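Local structure of ABC transporter, substrate binding protein (3EAF) at residues 61-64 against 65-68; 188-191 against 192-196; 243-246 against 247-250; 377-380 against 381-384. The protein probably captures a solute outside the cell and hands it to an ABC transporter for import, as periplasmic binding proteins of its family do. All blocks are in the same frame, centred on the assembly; numbering follows the deposited sequence.

Interaction 1 (61-64 against 65-68)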
loop_
_atom_site.group_PDB
_atom_site.type_symbol
_atom_site.label_atom_id
_atom_site.label_comp_id
_atom_site.label_asym_id
_atom_site.label_seq_id
_atom_site.Cartn_x
_atom_site.Cartn_y
_atom_site.Cartn_z
ATOM N N PRO A 61 -14.252 9.943 5.830
ATOM C CA PRO A 61 -13.388 10.574 6.840
ATOM C C PRO A 61 -14.073 10.924 8.163
ATOM O O PRO A 61 -13.406 10.961 9.202
ATOM C CB PRO A 61 -12.894 11.848 6.145
ATOM C CG PRO A 61 -13.857 12.101 5.059
ATOM C CD PRO A 61 -14.417 10.791 4.635
ATOM N N THR A 62 -15.378 11.192 8.124
ATOM C CA THR A 62 -16.153 11.441 9.339
ATOM C C THR A 62 -16.242 10.149 10.143
ATOM O O THR A 62 -15.940 10.130 11.345
ATOM C CB THR A 62 -17.574 11.965 9.007
ATOM O OG1 THR A 62 -17.457 13.168 8.236
ATOM C CG2 THR A 62 -18.376 12.267 10.301
ATOM N N THR A 63 -16.638 9.076 9.456
ATOM C CA THR A 63 -16.735 7.737 10.035
ATOM C C THR A 63 -15.388 7.238 10.583
ATOM O O THR A 63 -15.347 6.625 11.653
ATOM C CB THR A 63 -17.311 6.729 9.007
ATOM O OG1 THR A 63 -18.464 7.298 8.374
ATOM C CG2 THR A 63 -17.725 5.433 9.685
ATOM N N ALA A 64 -14.294 7.508 9.866
ATOM C CA ALA A 64 -12.950 7.150 10.350
ATOM C C ALA A 64 -12.666 7.709 11.754
ATOM O O ALA A 64 -12.199 6.986 12.640
ATOM C CB ALA A 64 -11.889 7.631 9.384
ATOM N N GLU A 65 -12.946 8.997 11.943
ATOM C CA GLU A 65 -12.726 9.656 13.237
ATOM C C GLU A 65 -13.668 9.138 14.335
ATOM O O GLU A 65 -13.282 9.049 15.503
ATOM C CB GLU A 65 -12.840 11.178 13.085
ATOM C CG GLU A 65 -11.825 11.774 12.106
ATOM C CD GLU A 65 -11.822 13.290 12.086
ATOM O OE1 GLU A 65 -12.221 13.908 13.100
ATOM O OE2 GLU A 65 -11.415 13.870 11.053
ATOM N N GLU A 66 -14.893 8.788 13.955
ATOM C CA GLU A 66 -15.849 8.186 14.892
ATOM C C GLU A 66 -15.393 6.803 15.388
ATOM O O GLU A 66 -15.437 6.519 16.593
ATOM C CB GLU A 66 -17.242 8.121 14.261
ATOM C CG GLU A 66 -17.954 9.479 14.251
ATOM C CD GLU A 66 -19.060 9.585 13.214
ATOM O OE1 GLU A 66 -19.267 8.634 12.429
ATOM O OE2 GLU A 66 -19.726 10.642 13.184
ATOM N N TYR A 67 -14.950 5.953 14.462
ATOM C CA TYR A 67 -14.442 4.630 14.825
ATOM C C TYR A 67 -13.116 4.685 15.579
ATOM O O TYR A 67 -12.842 3.813 16.408
ATOM C CB TYR A 67 -14.330 3.722 13.601
ATOM C CG TYR A 67 -15.660 3.282 13.025
ATOM C CD1 TYR A 67 -16.762 3.047 13.848
ATOM C CD2 TYR A 67 -15.812 3.078 11.653
ATOM C CE1 TYR A 67 -17.986 2.635 13.316
ATOM C CE2 TYR A 67 -17.022 2.654 11.120
ATOM C CZ TYR A 67 -18.106 2.444 11.957
ATOM O OH TYR A 67 -19.310 2.027 11.432
ATOM N N TYR A 68 -12.303 5.702 15.300
ATOM C CA TYR A 68 -11.068 5.918 16.057
ATOM C C TYR A 68 -11.361 6.192 17.531
ATOM O O TYR A 68 -10.742 5.597 18.414
ATOM C CB TYR A 68 -10.230 7.073 15.492
ATOM C CG TYR A 68 -9.012 7.334 16.358
ATOM C CD1 TYR A 68 -7.908 6.478 16.305
ATOM C CD2 TYR A 68 -8.980 8.399 17.269
ATOM C CE1 TYR A 68 -6.796 6.685 17.116
ATOM C CE2 TYR A 68 -7.858 8.613 18.092
ATOM C CZ TYR A 68 -6.775 7.751 18.005
ATOM O OH TYR A 68 -5.659 7.939 18.791
HETATM O O HOH W 1 -10.593 11.776 8.821
HETATM O O HOH W 2 -20.424 8.932 9.350
#

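Interaction 2 (188-191 against 192-196)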
loop_
_atom_site.group_PDB
_atom_site.type_symbol
_atom_site.label_atom_id
_atom_site.label_comp_id
_atom_site.label_asym_id
_atom_site.label_seq_id
_atom_site.Cartn_x
_atom_site.Cartn_y
_atom_site.Cartn_z
ATOM N N ALA A 188 -12.793 8.356 -17.992
ATOM C CA ALA A 188 -11.559 7.718 -18.450
ATOM C C ALA A 188 -11.245 8.025 -19.912
ATOM O O ALA A 188 -10.094 8.300 -20.258
ATOM C CB ALA A 188 -11.629 6.208 -18.228
ATOM N N GLU A 189 -12.265 7.961 -20.767
ATOM C CA GLU A 189 -12.098 8.278 -22.184
ATOM C C GLU A 189 -11.812 9.766 -22.419
ATOM O O GLU A 189 -10.975 10.110 -23.258
ATOM C CB GLU A 189 -13.298 7.804 -23.005
ATOM C CG GLU A 189 -13.374 6.282 -23.140
ATOM C CD GLU A 189 -14.503 5.811 -24.048
ATOM O OE1 GLU A 189 -15.077 6.647 -24.785
ATOM O OE2 GLU A 189 -14.819 4.595 -24.018
ATOM N N ARG A 190 -12.485 10.631 -21.660
ATOM C CA ARG A 190 -12.249 12.073 -21.723
ATOM C C ARG A 190 -10.797 12.396 -21.376
ATOM O O ARG A 190 -10.148 13.181 -22.074
ATOM C CB ARG A 190 -13.208 12.836 -20.795
ATOM C CG ARG A 190 -13.051 14.366 -20.840
ATOM C CD ARG A 190 -14.005 15.097 -19.889
ATOM N NE ARG A 190 -13.651 14.895 -18.480
ATOM C CZ ARG A 190 -14.360 14.164 -17.622
ATOM N NH1 ARG A 190 -15.491 13.569 -18.007
ATOM N NH2 ARG A 190 -13.946 14.037 -16.365
ATOM N N ILE A 191 -10.298 11.782 -20.304
ATOM C CA ILE A 191 -8.914 11.981 -19.859
ATOM C C ILE A 191 -7.930 11.416 -20.877
ATOM O O ILE A 191 -6.933 12.054 -21.183
ATOM C CB ILE A 191 -8.655 11.380 -18.435
ATOM C CG1 ILE A 191 -9.392 12.181 -17.357
ATOM C CG2 ILE A 191 -7.151 11.289 -18.108
ATOM C CD1 ILE A 191 -9.241 13.704 -17.449
ATOM N N ALA A 192 -8.217 10.225 -21.397
ATOM C CA ALA A 192 -7.362 9.613 -22.415
ATOM C C ALA A 192 -7.256 10.505 -23.657
ATOM O O ALA A 192 -6.172 10.669 -24.218
ATOM C CB ALA A 192 -7.861 8.229 -22.785
ATOM N N ARG A 193 -8.388 11.075 -24.072
ATOM C CA ARG A 193 -8.434 11.990 -25.222
ATOM C C ARG A 193 -7.717 13.321 -24.958
ATOM O O ARG A 193 -7.075 13.865 -25.854
ATOM C CB ARG A 193 -9.882 12.215 -25.689
ATOM C CG ARG A 193 -10.416 11.061 -26.528
ATOM C CD ARG A 193 -11.780 11.336 -27.134
ATOM N NE ARG A 193 -12.188 10.258 -28.041
ATOM C CZ ARG A 193 -13.030 9.273 -27.730
ATOM N NH1 ARG A 193 -13.324 8.349 -28.639
ATOM N NH2 ARG A 193 -13.587 9.203 -26.522
ATOM N N GLU A 194 -7.816 13.828 -23.728
ATOM C CA GLU A 194 -7.047 15.008 -23.309
ATOM C C GLU A 194 -5.541 14.750 -23.384
ATOM O O GLU A 194 -4.791 15.577 -23.897
ATOM C CB GLU A 194 -7.403 15.421 -21.882
ATOM C CG GLU A 194 -8.685 16.197 -21.740
ATOM C CD GLU A 194 -9.041 16.467 -20.288
ATOM O OE1 GLU A 194 -8.174 16.283 -19.403
ATOM O OE2 GLU A 194 -10.199 16.862 -20.030
HETATM N N MSE A 195 -5.107 13.603 -22.867
HETATM C CA MSE A 195 -3.689 13.229 -22.887
HETATM C C MSE A 195 -3.175 12.962 -24.296
HETATM O O MSE A 195 -2.033 13.289 -24.617
HETATM C CB MSE A 195 -3.428 12.016 -21.995
HETATM C CG MSE A 195 -3.680 12.288 -20.526
HETATM SE SE MSE A 195 -3.142 10.823 -19.375
HETATM C CE MSE A 195 -4.080 9.370 -20.293
ATOM N N LEU A 196 -4.030 12.382 -25.130
ATOM C CA LEU A 196 -3.702 12.102 -26.525
ATOM C C LEU A 196 -3.185 13.343 -27.263
ATOM O O LEU A 196 -2.247 13.250 -28.051
ATOM C CB LEU A 196 -4.916 11.491 -27.240
ATOM C CG LEU A 196 -4.817 11.022 -28.694
ATOM C CD1 LEU A 196 -3.742 9.958 -28.884
ATOM C CD2 LEU A 196 -6.167 10.514 -29.162
HETATM O O HOH W 3 -11.754 16.779 -17.888
#

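Interaction 3 (243-246 against 247-250)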
loop_
_atom_site.group_PDB
_atom_site.type_symbol
_atom_site.label_atom_id
_atom_site.label_comp_id
_atom_site.label_asym_id
_atom_site.label_seq_id
_atom_site.Cartn_x
_atom_site.Cartn_y
_atom_site.Cartn_z
ATOM N N ILE A 243 -8.455 -4.403 -17.930
ATOM C CA ILE A 243 -7.906 -3.538 -18.980
ATOM C C ILE A 243 -8.228 -4.085 -20.381
ATOM O O ILE A 243 -8.521 -3.318 -21.296
ATOM C CB ILE A 243 -6.373 -3.315 -18.793
ATOM C CG1 ILE A 243 -6.108 -2.537 -17.490
ATOM C CG2 ILE A 243 -5.764 -2.592 -20.007
ATOM C CD1 ILE A 243 -4.667 -2.546 -17.016
ATOM N N GLY A 244 -8.179 -5.407 -20.531
ATOM C CA GLY A 244 -8.421 -6.056 -21.822
ATOM C C GLY A 244 -7.225 -6.103 -22.769
ATOM O O GLY A 244 -6.147 -5.566 -22.474
ATOM N N GLU A 245 -7.442 -6.735 -23.922
ATOM C CA GLU A 245 -6.422 -7.005 -24.940
ATOM C C GLU A 245 -5.697 -5.748 -25.450
ATOM O O GLU A 245 -4.521 -5.811 -25.820
ATOM C CB GLU A 245 -7.064 -7.812 -26.090
ATOM C CG GLU A 245 -6.297 -7.860 -27.430
ATOM C CD GLU A 245 -6.643 -6.698 -28.369
ATOM O OE1 GLU A 245 -7.848 -6.377 -28.533
ATOM O OE2 GLU A 245 -5.705 -6.111 -28.952
ATOM N N GLY A 246 -6.397 -4.613 -25.448
ATOM C CA GLY A 246 -5.828 -3.342 -25.902
ATOM C C GLY A 246 -4.607 -2.918 -25.107
ATOM O O GLY A 246 -3.690 -2.299 -25.652
ATOM N N GLY A 247 -4.592 -3.259 -23.819
ATOM C CA GLY A 247 -3.485 -2.894 -22.937
ATOM C C GLY A 247 -2.356 -3.899 -22.856
ATOM O O GLY A 247 -1.353 -3.649 -22.190
ATOM N N TYR A 248 -2.504 -5.036 -23.531
ATOM C CA TYR A 248 -1.496 -6.100 -23.468
ATOM C C TYR A 248 -0.118 -5.598 -23.908
ATOM O O TYR A 248 0.019 -5.001 -24.971
ATOM C CB TYR A 248 -1.922 -7.311 -24.310
ATOM C CG TYR A 248 -3.051 -8.141 -23.726
ATOM C CD1 TYR A 248 -3.736 -7.737 -22.574
ATOM C CD2 TYR A 248 -3.459 -9.319 -24.353
ATOM C CE1 TYR A 248 -4.786 -8.505 -22.052
ATOM C CE2 TYR A 248 -4.499 -10.084 -23.846
ATOM C CZ TYR A 248 -5.158 -9.677 -22.701
ATOM O OH TYR A 248 -6.183 -10.443 -22.203
ATOM N N GLY A 249 0.883 -5.825 -23.059
ATOM C CA GLY A 249 2.256 -5.396 -23.313
ATOM C C GLY A 249 2.562 -3.953 -22.945
ATOM O O GLY A 249 3.708 -3.516 -23.084
ATOM N N LYS A 250 1.554 -3.217 -22.463
ATOM C CA LYS A 250 1.666 -1.756 -22.303
ATOM C C LYS A 250 1.309 -1.192 -20.926
ATOM O O LYS A 250 1.163 0.023 -20.785
ATOM C CB LYS A 250 0.812 -1.026 -23.358
ATOM C CG LYS A 250 1.185 -1.326 -24.804
ATOM C CD LYS A 250 0.488 -0.382 -25.766
ATOM C CE LYS A 250 -0.975 -0.721 -25.966
ATOM N NZ LYS A 250 -1.542 0.128 -27.051
HETATM O O HOH W 4 -1.729 -4.916 -27.479
#

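Interaction 4 (377-380 against 381-384)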
loop_
_atom_site.group_PDB
_atom_site.type_symbol
_atom_site.label_atom_id
_atom_site.label_comp_id
_atom_site.label_asym_id
_atom_site.label_seq_id
_atom_site.Cartn_x
_atom_site.Cartn_y
_atom_site.Cartn_z
ATOM N N CYS A 377 12.954 11.247 -2.562
ATOM C CA CYS A 377 11.518 11.232 -2.844
ATOM C C CYS A 377 10.671 11.509 -1.603
ATOM O O CYS A 377 9.744 12.325 -1.641
ATOM C CB CYS A 377 11.115 9.876 -3.429
ATOM S SG CYS A 377 12.393 9.064 -4.410
ATOM N N ALA A 378 11.000 10.820 -0.513
ATOM C CA ALA A 378 10.266 10.920 0.743
ATOM C C ALA A 378 10.260 12.343 1.277
ATOM O O ALA A 378 9.196 12.913 1.515
ATOM C CB ALA A 378 10.855 9.972 1.775
ATOM N N ARG A 379 11.450 12.916 1.456
ATOM C CA ARG A 379 11.549 14.255 2.025
ATOM C C ARG A 379 10.956 15.351 1.135
ATOM O O ARG A 379 10.484 16.360 1.652
ATOM C CB ARG A 379 12.978 14.567 2.469
ATOM C CG ARG A 379 13.366 13.771 3.713
ATOM C CD ARG A 379 14.684 14.228 4.321
ATOM N NE ARG A 379 15.072 13.377 5.445
ATOM C CZ ARG A 379 15.683 12.203 5.324
ATOM N NH1 ARG A 379 15.987 11.721 4.125
ATOM N NH2 ARG A 379 15.986 11.506 6.411
ATOM N N TYR A 380 10.936 15.130 -0.182
ATOM C CA TYR A 380 10.263 16.056 -1.106
ATOM C C TYR A 380 8.805 16.222 -0.703
ATOM O O TYR A 380 8.293 17.341 -0.638
ATOM C CB TYR A 380 10.321 15.568 -2.560
ATOM C CG TYR A 380 11.702 15.477 -3.188
ATOM C CD1 TYR A 380 12.812 16.100 -2.611
ATOM C CD2 TYR A 380 11.886 14.789 -4.385
ATOM C CE1 TYR A 380 14.082 16.009 -3.199
ATOM C CE2 TYR A 380 13.137 14.702 -4.978
ATOM C CZ TYR A 380 14.229 15.316 -4.382
ATOM O OH TYR A 380 15.469 15.227 -4.983
ATOM N N THR A 381 8.148 15.099 -0.422
ATOM C CA THR A 381 6.737 15.097 -0.063
ATOM C C THR A 381 6.520 15.663 1.344
ATOM O O THR A 381 5.581 16.430 1.566
ATOM C CB THR A 381 6.130 13.682 -0.197
ATOM O OG1 THR A 381 6.340 13.207 -1.531
ATOM C CG2 THR A 381 4.628 13.696 0.096
ATOM N N ILE A 382 7.396 15.291 2.279
ATOM C CA ILE A 382 7.318 15.763 3.667
ATOM C C ILE A 382 7.420 17.292 3.737
ATOM O O ILE A 382 6.661 17.940 4.468
ATOM C CB ILE A 382 8.397 15.094 4.559
ATOM C CG1 ILE A 382 8.129 13.585 4.677
ATOM C CG2 ILE A 382 8.435 15.736 5.940
ATOM C CD1 ILE A 382 9.359 12.748 4.974
ATOM N N GLU A 383 8.338 17.855 2.952
ATOM C CA GLU A 383 8.574 19.300 2.923
ATOM C C GLU A 383 7.498 20.110 2.170
ATOM O O GLU A 383 7.514 21.345 2.206
ATOM C CB GLU A 383 9.988 19.597 2.394
ATOM C CG GLU A 383 11.102 19.203 3.385
ATOM C CD GLU A 383 12.493 19.098 2.760
ATOM O OE1 GLU A 383 12.686 19.528 1.595
ATOM O OE2 GLU A 383 13.407 18.577 3.449
ATOM N N GLU A 384 6.565 19.417 1.508
ATOM C CA GLU A 384 5.447 20.067 0.794
ATOM C C GLU A 384 4.593 20.971 1.680
ATOM O O GLU A 384 3.957 20.502 2.632
ATOM C CB GLU A 384 4.542 19.026 0.127
ATOM C CG GLU A 384 4.694 18.943 -1.369
ATOM C CD GLU A 384 4.051 17.709 -1.959
ATOM O OE1 GLU A 384 2.866 17.430 -1.665
ATOM O OE2 GLU A 384 4.734 17.018 -2.735
HETATM O O HOH W 5 7.223 17.716 -3.440
#

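Interaction 1 (61-64 against 65-68)
Y67 N donates to T63 O at 2.9 Å, with an N-H...O angle of 169°. This is the straightest of the helical bonds that join 61-64 to 65-68 in the first turns of helix 61-74. E66 N to T62 O (3.1 Å) and Y68 N to A64 O (3.0 Å) continue the ladder. E65 N to P61 O is weak at 3.4 Å. Just before the helix, N60 OD1 accepts from the backbone N of T62 and of T63.

Two waters add links outside the backbone. One donates to both P61 O and E65 OE2. The other sits 2.7 Å from T63 OG1 and gives a weak bond to E66 OE1. E65 OE2 also forms a salt bridge with K90 of helix 85-98.

Packing follows the same i to i+4 spacing. With chi1 at -47°, the T63 methyl CG2 points away from the backbone N and runs alongside Y67. It meets the ring obliquely, 3.2 Å from Y67 CE2, which is tight. T62 CG2 lies beside the E66 carboxylate, 3.6 Å from E66 OE2. On the inner side A64 touches D87, and Y68 reaches D98 through its hydroxyl.

E65, A64 and Y68 thus tie the first turns to helix 85-98. The E66 carboxylate, near the N-terminal turn, would probably be eased by the helix dipole.

Interaction 2 (188-191 against 192-196)
R193 reaches back, extended, along helix 185-196 to meet E189 one turn earlier, in the i to i+4 pairing of an alpha-helix. The helix lies against strand 171-178 and helix 209-222 in the seven-stranded sheet domain. R193 CB lies 3.4 Å from E189 O, the carbonyl that accepts from R193 N. CG stays over the same oxygen, and CD is already drawing away from it. The chain is extended from CG to NE, which carries the guanidinium alongside E189. There NH2 reaches E189 OE1 at 3.4 Å, a weak hydrogen bond within a salt bridge. The carboxylate oxygen comes at the guanidinium edge, but the two planes stand 68° apart. E189 OE1 also has a long, weak ion pair with K221.

R190 and E194 lie side by side without direct contact of their charges. R190 forms its salt bridge with D187 instead. The buried side carries I191, whose CD1 is 3.4 Å from E194 OE1 and whose CG2 is 4.2 Å from CE of selenomethionine M195. Y177 touches I191, E194 and M195. A water bridges the R190-E194 pair: it accepts from R190 NE at 2.7 Å and donates to E194 OE2 at 2.6 Å.

Interaction 3 (243-246 against 247-250)
Between helix 239-243 and strand 251-255 a short 3-10 turn runs into a type II beta turn, and the Y248 ring lies back over E245. E245 CA sits over the centre of the ring in a CH-pi contact, 3.5 Å from the Y248 centroid and 4° off the ring normal. The ring lies there because CG stands beside the backbone N, with chi1 at -73°. G244 O meets the same ring obliquely, 3.2 Å from Y248 CD1.

Two i to i+3 bonds close the 3-10 turn. G247 N donates to G244 O at 3.1 Å, and Y248 N donates to E245 O at the same length. Both donors stand above the carbonyl planes, the second by 67°. A water also donates to Y248 O and, weakly, to E245 O.

Two glycines take positive phi: G244, where the chain leaves the helix, and G249. I243 CG2 packs 3.7 Å from G247 CA. G247 to K250 form the type II turn, with K250 N bonded to G247 O. Just before strand 251-255, G249 and K250 make backbone hydrogen bonds with L357 and L228. The K250 side chain bends at chi3, and its CE lies 3.2 Å from G246 O. Its NZ forms a salt bridge with D225.

Interaction 4 (377-380 against 381-384)
E383 N donates to R379 O at 2.9 Å and I382 N to A378 O at 3.1 Å, in the short C-terminal helix 377-382. The second of these bonds lies in the carbonyl plane. T381 N is shared between two acceptors, C377 O and A378 O, and both bonds are weak. The one to A378 O is well bent, with an N-H...O angle of 123°. E384 N bonds to T381 O, three residues back.

Other polar contacts involve the glutamates. One water links the E384 carboxylate to the Y380 carbonyl. It donates to E384 OE2 at 2.7 Å and, weakly, to Y380 O. E383, extended beyond CG, starts alongside R379 O, with CG 3.4 Å from it. The charged ends of R379 and E383 are too far apart for a salt bridge.

Apolar contact is light. I382 CD1 approaches A378 CB at 4.5 Å. The chi2 of I382, near 155°, extends CD1 back along the helix toward that residue. CD1 also lies 3.5 Å from the polar A378 O.

Side-chain ends find partners elsewhere. R379 forms a salt bridge with D376 and a cation-pi contact with F345. Y380 makes a cation-pi contact with K164 and touches A161 of helix 159-165. T381 OG1 is hydrogen-bonded to OG of S125, on helix 124-139, whose residues also touch C377.

The chemistry implies a helix held internally by main-chain bonds and tied to the rest of the fold by side chains.

The four contacts are local and follow the chain in the order 1, 2, 3, 4. Interaction 1 lies on helix 61-74, which follows strand 47-56 of the six-stranded sheet. Interactions 2 and 3 lie beside the seven-stranded sheet: helix 185-196 precedes strand 202-205, and the turn at 243-250 leads into strand 251-255. Their centres are about 17 Å apart, without touching. Interaction 1 is about 35 Å and 39 Å from them, centre to centre. Interaction 4, on the C-terminal helix 377-382, is about 27 Å from interaction 1, centre to centre. Interactions 1 to 3 thus lie by both sheets, consistent with the two-lobed build of periplasmic binding proteins.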